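Local structure of AlkZ (5UUJ) at residues A[47-52]-A[59-64]; A[95-100]-A[229-234]. The protein belongs to the AlkZ-like DNA glycosylase family, a largely helical fold grouped with the helix-turn-helix proteins. One frame throughout, in Å; residues are numbered along the deposited sequence.

Interaction 1. Residues A[47-52]-A[59-64]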
ATOM      1  N   VAL A  47     -10.471  -5.149   4.729  1.00 16.88           N
ATOM      2  CA  VAL A  47     -10.204  -3.742   4.469  1.00 16.54           C
ATOM      3  C   VAL A  47      -9.654  -3.534   3.051  1.00 17.74           C
ATOM      4  O   VAL A  47      -9.986  -2.552   2.390  1.00 15.76           O
ATOM      5  CB  VAL A  47      -9.223  -3.179   5.514  1.00 16.77           C
ATOM      6  CG1 VAL A  47      -8.721  -1.803   5.115  1.00 18.15           C
ATOM      7  CG2 VAL A  47      -9.900  -3.117   6.875  1.00 17.47           C
ATOM      8  N   ALA A  48      -8.821  -4.461   2.588  1.00 15.88           N
ATOM      9  CA  ALA A  48      -8.267  -4.377   1.240  1.00 19.07           C
ATOM     10  C   ALA A  48      -9.368  -4.533   0.194  1.00 16.18           C
ATOM     11  O   ALA A  48      -9.373  -3.839  -0.824  1.00 16.34           O
ATOM     12  CB  ALA A  48      -7.194  -5.430   1.038  1.00 22.24           C
ATOM     13  N   GLU A  49     -10.294  -5.453   0.452  1.00 15.77           N
ATOM     14  CA  GLU A  49     -11.438  -5.665  -0.426  1.00 17.55           C
ATOM     15  C   GLU A  49     -12.273  -4.397  -0.550  1.00 16.10           C
ATOM     16  O   GLU A  49     -12.681  -4.012  -1.646  1.00 15.46           O
ATOM     17  CB  GLU A  49     -12.316  -6.801   0.098  1.00 16.33           C
ATOM     18  CG  GLU A  49     -11.656  -8.165   0.098  1.00 16.83           C
ATOM     19  CD  GLU A  49     -12.537  -9.219   0.732  1.00 21.25           C
ATOM     20  OE1 GLU A  49     -12.753 -10.276   0.104  1.00 23.85           O
ATOM     21  OE2 GLU A  49     -13.021  -8.989   1.861  1.00 25.80           O
ATOM     22  N   LEU A  50     -12.525  -3.757   0.588  1.00 19.01           N
ATOM     23  CA  LEU A  50     -13.374  -2.574   0.640  1.00 21.55           C
ATOM     24  C   LEU A  50     -12.775  -1.418  -0.151  1.00 19.51           C
ATOM     25  O   LEU A  50     -13.478  -0.736  -0.892  1.00 25.00           O
ATOM     26  CB  LEU A  50     -13.603  -2.150   2.093  1.00 16.48           C
ATOM     27  CG  LEU A  50     -14.501  -0.934   2.320  1.00 17.65           C
ATOM     28  CD1 LEU A  50     -15.928  -1.223   1.873  1.00 16.16           C
ATOM     29  CD2 LEU A  50     -14.467  -0.510   3.779  1.00 17.21           C
ATOM     30  N   ASN A  51     -11.472  -1.205  -0.002  1.00 17.75           N
ATOM     31  CA  ASN A  51     -10.817  -0.061  -0.627  1.00 20.16           C
ATOM     32  C   ASN A  51     -10.762  -0.167  -2.149  1.00 20.86           C
ATOM     33  O   ASN A  51     -10.735   0.848  -2.848  1.00 20.54           O
ATOM     34  CB  ASN A  51      -9.412   0.110  -0.058  1.00 22.68           C
ATOM     35  CG  ASN A  51      -9.427   0.542   1.401  1.00 35.23           C
ATOM     36  OD1 ASN A  51     -10.408   1.123   1.880  1.00 30.34           O
ATOM     37  ND2 ASN A  51      -8.340   0.265   2.114  1.00 32.42           N
ATOM     38  N   VAL A  52     -10.753  -1.391  -2.662  1.00 14.98           N
ATOM     39  CA  VAL A  52     -10.884  -1.601  -4.096  1.00 14.99           C
ATOM     40  C   VAL A  52     -12.338  -1.375  -4.515  1.00 15.01           C
ATOM     41  O   VAL A  52     -12.610  -0.677  -5.494  1.00 15.03           O
ATOM     42  CB  VAL A  52     -10.423  -3.017  -4.507  1.00 15.14           C
ATOM     43  CG1 VAL A  52     -10.711  -3.285  -5.979  1.00 15.33           C
ATOM     44  CG2 VAL A  52      -8.937  -3.182  -4.225  1.00 15.12           C
ATOM     45  N   PRO A  59     -19.720  -1.093  -6.901  1.00 15.40           N
ATOM     46  CA  PRO A  59     -18.833  -1.843  -5.998  1.00 15.44           C
ATOM     47  C   PRO A  59     -18.896  -3.353  -6.189  1.00 15.81           C
ATOM     48  O   PRO A  59     -19.974  -3.946  -6.184  1.00 16.10           O
ATOM     49  CB  PRO A  59     -19.340  -1.447  -4.613  1.00 15.41           C
ATOM     50  CG  PRO A  59     -19.832  -0.063  -4.797  1.00 15.27           C
ATOM     51  CD  PRO A  59     -20.436  -0.024  -6.179  1.00 17.88           C
ATOM     52  N   ASP A  60     -17.724  -3.955  -6.364  1.00 16.77           N
ATOM     53  CA  ASP A  60     -17.602  -5.380  -6.641  1.00 22.27           C
ATOM     54  C   ASP A  60     -16.471  -5.967  -5.800  1.00 19.48           C
ATOM     55  O   ASP A  60     -15.383  -6.243  -6.308  1.00 16.38           O
ATOM     56  CB  ASP A  60     -17.351  -5.598  -8.136  1.00 17.53           C
ATOM     57  CG  ASP A  60     -17.363  -7.059  -8.530  1.00 22.01           C
ATOM     58  OD1 ASP A  60     -17.819  -7.896  -7.723  1.00 26.54           O
ATOM     59  OD2 ASP A  60     -16.927  -7.367  -9.659  1.00 23.42           O
ATOM     60  N   ARG A  61     -16.734  -6.156  -4.509  1.00 22.93           N
ATOM     61  CA  ARG A  61     -15.676  -6.498  -3.563  1.00 26.50           C
ATOM     62  C   ARG A  61     -15.094  -7.883  -3.828  1.00 22.82           C
ATOM     63  O   ARG A  61     -13.953  -8.153  -3.461  1.00 22.38           O
ATOM     64  CB  ARG A  61     -16.186  -6.402  -2.115  1.00 23.49           C
ATOM     65  CG  ARG A  61     -17.148  -7.503  -1.675  1.00 25.89           C
ATOM     66  CD  ARG A  61     -17.549  -7.355  -0.197  1.00 26.15           C
ATOM     67  NE  ARG A  61     -16.440  -7.607   0.733  1.00 26.53           N
ATOM     68  CZ  ARG A  61     -15.893  -6.707   1.555  1.00 25.33           C
ATOM     69  NH1 ARG A  61     -16.327  -5.453   1.599  1.00 22.94           N
ATOM     70  NH2 ARG A  61     -14.895  -7.067   2.350  1.00 25.60           N
ATOM     71  N   GLU A  62     -15.862  -8.752  -4.478  1.00 17.35           N
ATOM     72  CA  GLU A  62     -15.367 -10.090  -4.790  1.00 19.52           C
ATOM     73  C   GLU A  62     -14.364 -10.067  -5.940  1.00 17.89           C
ATOM     74  O   GLU A  62     -13.699 -11.069  -6.200  1.00 21.17           O
ATOM     75  CB  GLU A  62     -16.526 -11.037  -5.127  1.00 21.71           C
ATOM     76  CG  GLU A  62     -17.386 -11.422  -3.925  1.00 22.19           C
ATOM     77  CD  GLU A  62     -16.580 -12.048  -2.792  1.00 26.15           C
ATOM     78  OE1 GLU A  62     -15.700 -12.892  -3.069  1.00 26.67           O
ATOM     79  OE2 GLU A  62     -16.827 -11.690  -1.620  1.00 31.40           O
ATOM     80  N   SER A  63     -14.244  -8.929  -6.621  1.00 19.10           N
ATOM     81  CA  SER A  63     -13.315  -8.818  -7.740  1.00 21.02           C
ATOM     82  C   SER A  63     -11.882  -9.069  -7.267  1.00 17.34           C
ATOM     83  O   SER A  63     -11.059  -9.599  -8.011  1.00 17.68           O
ATOM     84  CB  SER A  63     -13.427  -7.446  -8.417  1.00 17.05           C
ATOM     85  OG  SER A  63     -13.039  -6.389  -7.556  1.00 18.70           O
ATOM     86  N   VAL A  64     -11.596  -8.709  -6.021  1.00 18.56           N
ATOM     87  CA  VAL A  64     -10.263  -8.914  -5.465  1.00 22.90           C
ATOM     88  C   VAL A  64      -9.981 -10.407  -5.313  1.00 23.76           C
ATOM     89  O   VAL A  64      -8.970 -10.905  -5.807  1.00 17.60           O
ATOM     90  CB  VAL A  64     -10.098  -8.214  -4.101  1.00 20.46           C
ATOM     91  CG1 VAL A  64      -8.663  -8.339  -3.604  1.00 21.87           C
ATOM     92  CG2 VAL A  64     -10.488  -6.748  -4.206  1.00 21.11           C
TER
HETATM   93  O   HOH W   1     -15.686 -10.596   0.371  1.00 30.26           O

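Interaction 2. Residues A[95-100]-A[229-234]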
ATOM      1  N   LEU A  95       9.868  -4.304  -5.136  1.00 16.97           N
ATOM      2  CA  LEU A  95      10.596  -5.230  -4.277  1.00 16.74           C
ATOM      3  C   LEU A  95      12.100  -4.964  -4.295  1.00 17.04           C
ATOM      4  O   LEU A  95      12.764  -5.042  -3.259  1.00 16.84           O
ATOM      5  CB  LEU A  95      10.317  -6.674  -4.702  1.00 16.77           C
ATOM      6  CG  LEU A  95       8.875  -7.171  -4.541  1.00 16.53           C
ATOM      7  CD1 LEU A  95       8.748  -8.595  -5.067  1.00 16.79           C
ATOM      8  CD2 LEU A  95       8.418  -7.107  -3.095  1.00 16.07           C
ATOM      9  N   SER A  96      12.630  -4.649  -5.474  1.00 18.12           N
ATOM     10  CA  SER A  96      14.050  -4.346  -5.626  1.00 18.04           C
ATOM     11  C   SER A  96      14.465  -3.171  -4.743  1.00 20.59           C
ATOM     12  O   SER A  96      15.535  -3.185  -4.134  1.00 18.07           O
ATOM     13  CB  SER A  96      14.377  -4.037  -7.088  1.00 19.55           C
ATOM     14  OG  SER A  96      15.733  -3.650  -7.239  1.00 23.78           O
ATOM     15  N   LEU A  97      13.610  -2.159  -4.670  1.00 23.19           N
ATOM     16  CA  LEU A  97      13.904  -0.975  -3.875  1.00 20.14           C
ATOM     17  C   LEU A  97      13.843  -1.279  -2.380  1.00 19.19           C
ATOM     18  O   LEU A  97      14.566  -0.670  -1.592  1.00 17.89           O
ATOM     19  CB  LEU A  97      12.936   0.157  -4.229  1.00 19.29           C
ATOM     20  CG  LEU A  97      13.543   1.319  -5.018  1.00 23.54           C
ATOM     21  CD1 LEU A  97      14.179   0.837  -6.310  1.00 21.82           C
ATOM     22  CD2 LEU A  97      12.490   2.379  -5.301  1.00 21.78           C
HETATM   23  N   MSE A  98      12.987  -2.218  -1.988  1.00 17.12           N
HETATM   24  CA  MSE A  98      12.904  -2.621  -0.588  1.00 16.75           C
HETATM   25  C   MSE A  98      14.148  -3.411  -0.185  1.00 16.73           C
HETATM   26  O   MSE A  98      14.692  -3.213   0.898  1.00 16.76           O
HETATM   27  CB  MSE A  98      11.645  -3.457  -0.324  1.00 16.30           C
HETATM   28  CG  MSE A  98      10.326  -2.735  -0.574  1.00 16.27           C
HETATM   29 SE   MSE A  98      10.215  -0.978   0.274  1.00 19.97          SE
HETATM   30  CE  MSE A  98      10.672  -1.488   2.104  1.00 16.50           C
ATOM     31  N   ALA A  99      14.594  -4.308  -1.058  1.00 16.77           N
ATOM     32  CA  ALA A  99      15.810  -5.073  -0.807  1.00 16.99           C
ATOM     33  C   ALA A  99      17.010  -4.139  -0.686  1.00 17.23           C
ATOM     34  O   ALA A  99      17.938  -4.399   0.078  1.00 21.41           O
ATOM     35  CB  ALA A  99      16.038  -6.093  -1.914  1.00 16.95           C
ATOM     36  N   ASN A 100      16.976  -3.042  -1.433  1.00 17.67           N
ATOM     37  CA  ASN A 100      18.066  -2.074  -1.432  1.00 19.44           C
ATOM     38  C   ASN A 100      18.260  -1.399  -0.070  1.00 18.56           C
ATOM     39  O   ASN A 100      19.348  -0.918   0.232  1.00 18.71           O
ATOM     40  CB  ASN A 100      17.821  -1.015  -2.513  1.00 18.87           C
ATOM     41  CG  ASN A 100      18.914   0.043  -2.557  1.00 19.66           C
ATOM     42  OD1 ASN A 100      20.044  -0.235  -2.954  1.00 20.02           O
ATOM     43  ND2 ASN A 100      18.574   1.265  -2.159  1.00 21.74           N
ATOM     44  N   ARG A 229       9.394   8.074   2.852  1.00 13.75           N
ATOM     45  CA  ARG A 229       8.588   7.770   4.032  1.00 21.69           C
ATOM     46  C   ARG A 229       7.552   6.703   3.689  1.00 22.22           C
ATOM     47  O   ARG A 229       7.368   5.736   4.429  1.00 17.54           O
ATOM     48  CB  ARG A 229       7.889   9.017   4.573  1.00 16.62           C
ATOM     49  CG  ARG A 229       7.027   8.720   5.799  1.00 23.91           C
ATOM     50  CD  ARG A 229       6.602   9.972   6.530  1.00 26.96           C
ATOM     51  NE  ARG A 229       5.595  10.720   5.780  1.00 28.77           N
ATOM     52  CZ  ARG A 229       5.642  12.028   5.531  1.00 33.72           C
ATOM     53  NH1 ARG A 229       6.656  12.770   5.965  1.00 36.79           N
ATOM     54  NH2 ARG A 229       4.665  12.599   4.840  1.00 30.04           N
ATOM     55  N   TRP A 230       6.874   6.893   2.562  1.00 16.32           N
ATOM     56  CA  TRP A 230       5.934   5.901   2.051  1.00 18.56           C
ATOM     57  C   TRP A 230       6.646   4.586   1.738  1.00 17.77           C
ATOM     58  O   TRP A 230       6.169   3.512   2.099  1.00 14.67           O
ATOM     59  CB  TRP A 230       5.233   6.431   0.799  1.00 12.01           C
ATOM     60  CG  TRP A 230       4.567   5.370  -0.012  1.00 15.11           C
ATOM     61  CD1 TRP A 230       3.344   4.808   0.217  1.00 15.18           C
ATOM     62  CD2 TRP A 230       5.082   4.743  -1.193  1.00 11.48           C
ATOM     63  NE1 TRP A 230       3.069   3.866  -0.745  1.00 16.08           N
ATOM     64  CE2 TRP A 230       4.118   3.808  -1.623  1.00 16.61           C
ATOM     65  CE3 TRP A 230       6.264   4.880  -1.928  1.00 11.54           C
ATOM     66  CZ2 TRP A 230       4.300   3.013  -2.752  1.00 13.57           C
ATOM     67  CZ3 TRP A 230       6.442   4.092  -3.051  1.00 14.93           C
ATOM     68  CH2 TRP A 230       5.464   3.169  -3.452  1.00 16.11           C
ATOM     69  N   LEU A 231       7.798   4.682   1.083  1.00 14.42           N
ATOM     70  CA  LEU A 231       8.529   3.503   0.641  1.00 14.23           C
ATOM     71  C   LEU A 231       9.057   2.666   1.801  1.00 14.51           C
ATOM     72  O   LEU A 231       8.845   1.455   1.842  1.00 14.36           O
ATOM     73  CB  LEU A 231       9.700   3.910  -0.260  1.00 16.16           C
ATOM     74  CG  LEU A 231      10.517   2.762  -0.864  1.00 12.99           C
ATOM     75  CD1 LEU A 231       9.711   2.011  -1.919  1.00 12.17           C
ATOM     76  CD2 LEU A 231      11.819   3.281  -1.451  1.00 15.00           C
ATOM     77  N   SER A 232       9.746   3.310   2.741  1.00 12.98           N
ATOM     78  CA  SER A 232      10.540   2.576   3.722  1.00 13.61           C
ATOM     79  C   SER A 232      10.702   3.282   5.065  1.00 14.30           C
ATOM     80  O   SER A 232      11.623   2.969   5.814  1.00 17.91           O
ATOM     81  CB  SER A 232      11.925   2.306   3.141  1.00 13.97           C
ATOM     82  OG  SER A 232      12.652   3.514   3.018  1.00 14.31           O
ATOM     83  N   LEU A 233       9.810   4.219   5.373  1.00 18.50           N
ATOM     84  CA  LEU A 233       9.949   5.048   6.568  1.00 21.64           C
ATOM     85  C   LEU A 233      11.328   5.705   6.591  1.00 18.89           C
ATOM     86  O   LEU A 233      12.023   5.696   7.609  1.00 16.47           O
ATOM     87  CB  LEU A 233       9.723   4.221   7.841  1.00 16.01           C
ATOM     88  CG  LEU A 233       8.351   3.555   7.986  1.00 25.08           C
ATOM     89  CD1 LEU A 233       8.282   2.745   9.275  1.00 25.96           C
ATOM     90  CD2 LEU A 233       7.233   4.588   7.953  1.00 26.79           C
ATOM     91  N   ASN A 234      11.717   6.254   5.444  1.00 17.54           N
ATOM     92  CA  ASN A 234      12.969   6.995   5.296  1.00 19.63           C
ATOM     93  C   ASN A 234      14.218   6.173   5.622  1.00 19.43           C
ATOM     94  O   ASN A 234      15.089   6.622   6.365  1.00 19.25           O
ATOM     95  CB  ASN A 234      12.934   8.255   6.166  1.00 16.36           C
ATOM     96  CG  ASN A 234      11.883   9.247   5.700  1.00 20.77           C
ATOM     97  OD1 ASN A 234      12.075   9.948   4.706  1.00 19.48           O
ATOM     98  ND2 ASN A 234      10.766   9.307   6.412  1.00 15.78           N
TER

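Interaction 1. Residues A[47-52]-A[59-64]
Arg61 and Glu49 are brought together by two torsional choices: Arg61 CG lies between the backbone N and the carbonyl carbon (chi1 72°) and its chain bends at chi3, while Glu49 points its CG away from the carbonyl carbon and runs extended beyond it. The guanidinium thereby reaches back to the helix, where Arg61 NH2 forms a salt bridge with Glu49 OE2 at 2.7 Å. The bond is bent, with an N-H...acceptor angle of 140°, in keeping with Glu49 OE2 lying 24° out of the guanidinium plane. The carboxylate and guanidinium planes stand nearly perpendicular, and OE2 is met from above its own plane. Glu49 CB covers one face of the guanidinium, 3.4 Å from Arg61 NH2. Water 1 sits at the guanidinium edge, in plane, accepting from Arg61 NE at 3.1 Å and donating to Glu49 OE1 at 3.0 Å, which closes a second, indirect link between the two charges. It also donates to Glu62 OE2; bridging the two carboxylates, Glu49 OE1 and Glu62 OE2 4.6 Å apart, it probably eases their mutual repulsion. Arg61 NH1 is taken by the carbonyl of Ala364, tying the arginine to helix 351-365.

Beside this polar part, Val64 CG2 packs against Val52 CB at 3.7 Å and touches both its methyls. Ser63 OG donates to Asp60 O at 2.7 Å and Ser63 N uses the same carbonyl, so two donors hold the turn leading into helix 62-69. These are consecutive helices whose short loop turns a corner, the second starting across the side of the first.

Interaction 2. Residues A[95-100]-A[229-234]
Helix-to-helix packing in the buried interior of this AlkZ-like fold joins helix 91-100 to the C-terminal end of helix 224-232, two elements far apart in sequence. Leu231 is the central residue on one side, meeting both Met98 (modelled as selenomethionine) and Leu97 on the other. Met98 SE lies 3.7 Å from Leu231 CD1 and 3.9 Å from Leu231 CG, and the two side chains run alongside one another with opposed directions. Leu231 CD2, the other branch, meets Leu97 CD2 at 4.0 Å, where the side chains lie nearly perpendicular. One leucine thus divides its two methyls between neighbours one residue apart on the facing helix.

Met98 gets there by folding: with CG turned away from the carbonyl carbon (chi1 -62°) and further bends at chi2 and chi3, its chain curls until the selenium is against the other helix, although its CB does not point there. Leu231 has CG opposite its backbone N (chi1 -177°), which sends both methyls toward helix 91-100. Around them, Leu97 also packs on Ala207 and Val211 of helix 204-219 and on Trp244, while Met98 touches Trp171, so several helices converge here. Ser232 contributes carbon alone, its CB 4.1 Å from Met98 CE; its hydroxyl is engaged by Asp228 OD1 within its own helix. The closest approach is to the backbone: Met98 SE comes within 3.2 Å of Leu231 O, which lies nearly opposite the CG-SE bond (CG-SE...O about 157°), consistent with a chalcogen-type contact of the modelled selenium, and Met98 CE is 3.5 Å from Leu231 O.

Overall arrangement
Both contacts are buried, yet they lie on opposite sides of the chain's centre, with centres 26 Å apart and nearest atoms about 12 Å apart. They share no helix. Interaction 1 joins sequence neighbours, helix 45-53 and the start of helix 62-69, its two segments six residues apart in the chain; interaction 2 brings together helices separated by well over a hundred. Their chemistry differs too. Interaction 1 mixes a salt bridge and a bridging water with a small valine contact, and its partly exposed arginine and exposed Glu62 mark a polar border. Interaction 2 has four buried touching residues and rests on apolar packing, with one selenium-to-carbonyl approach.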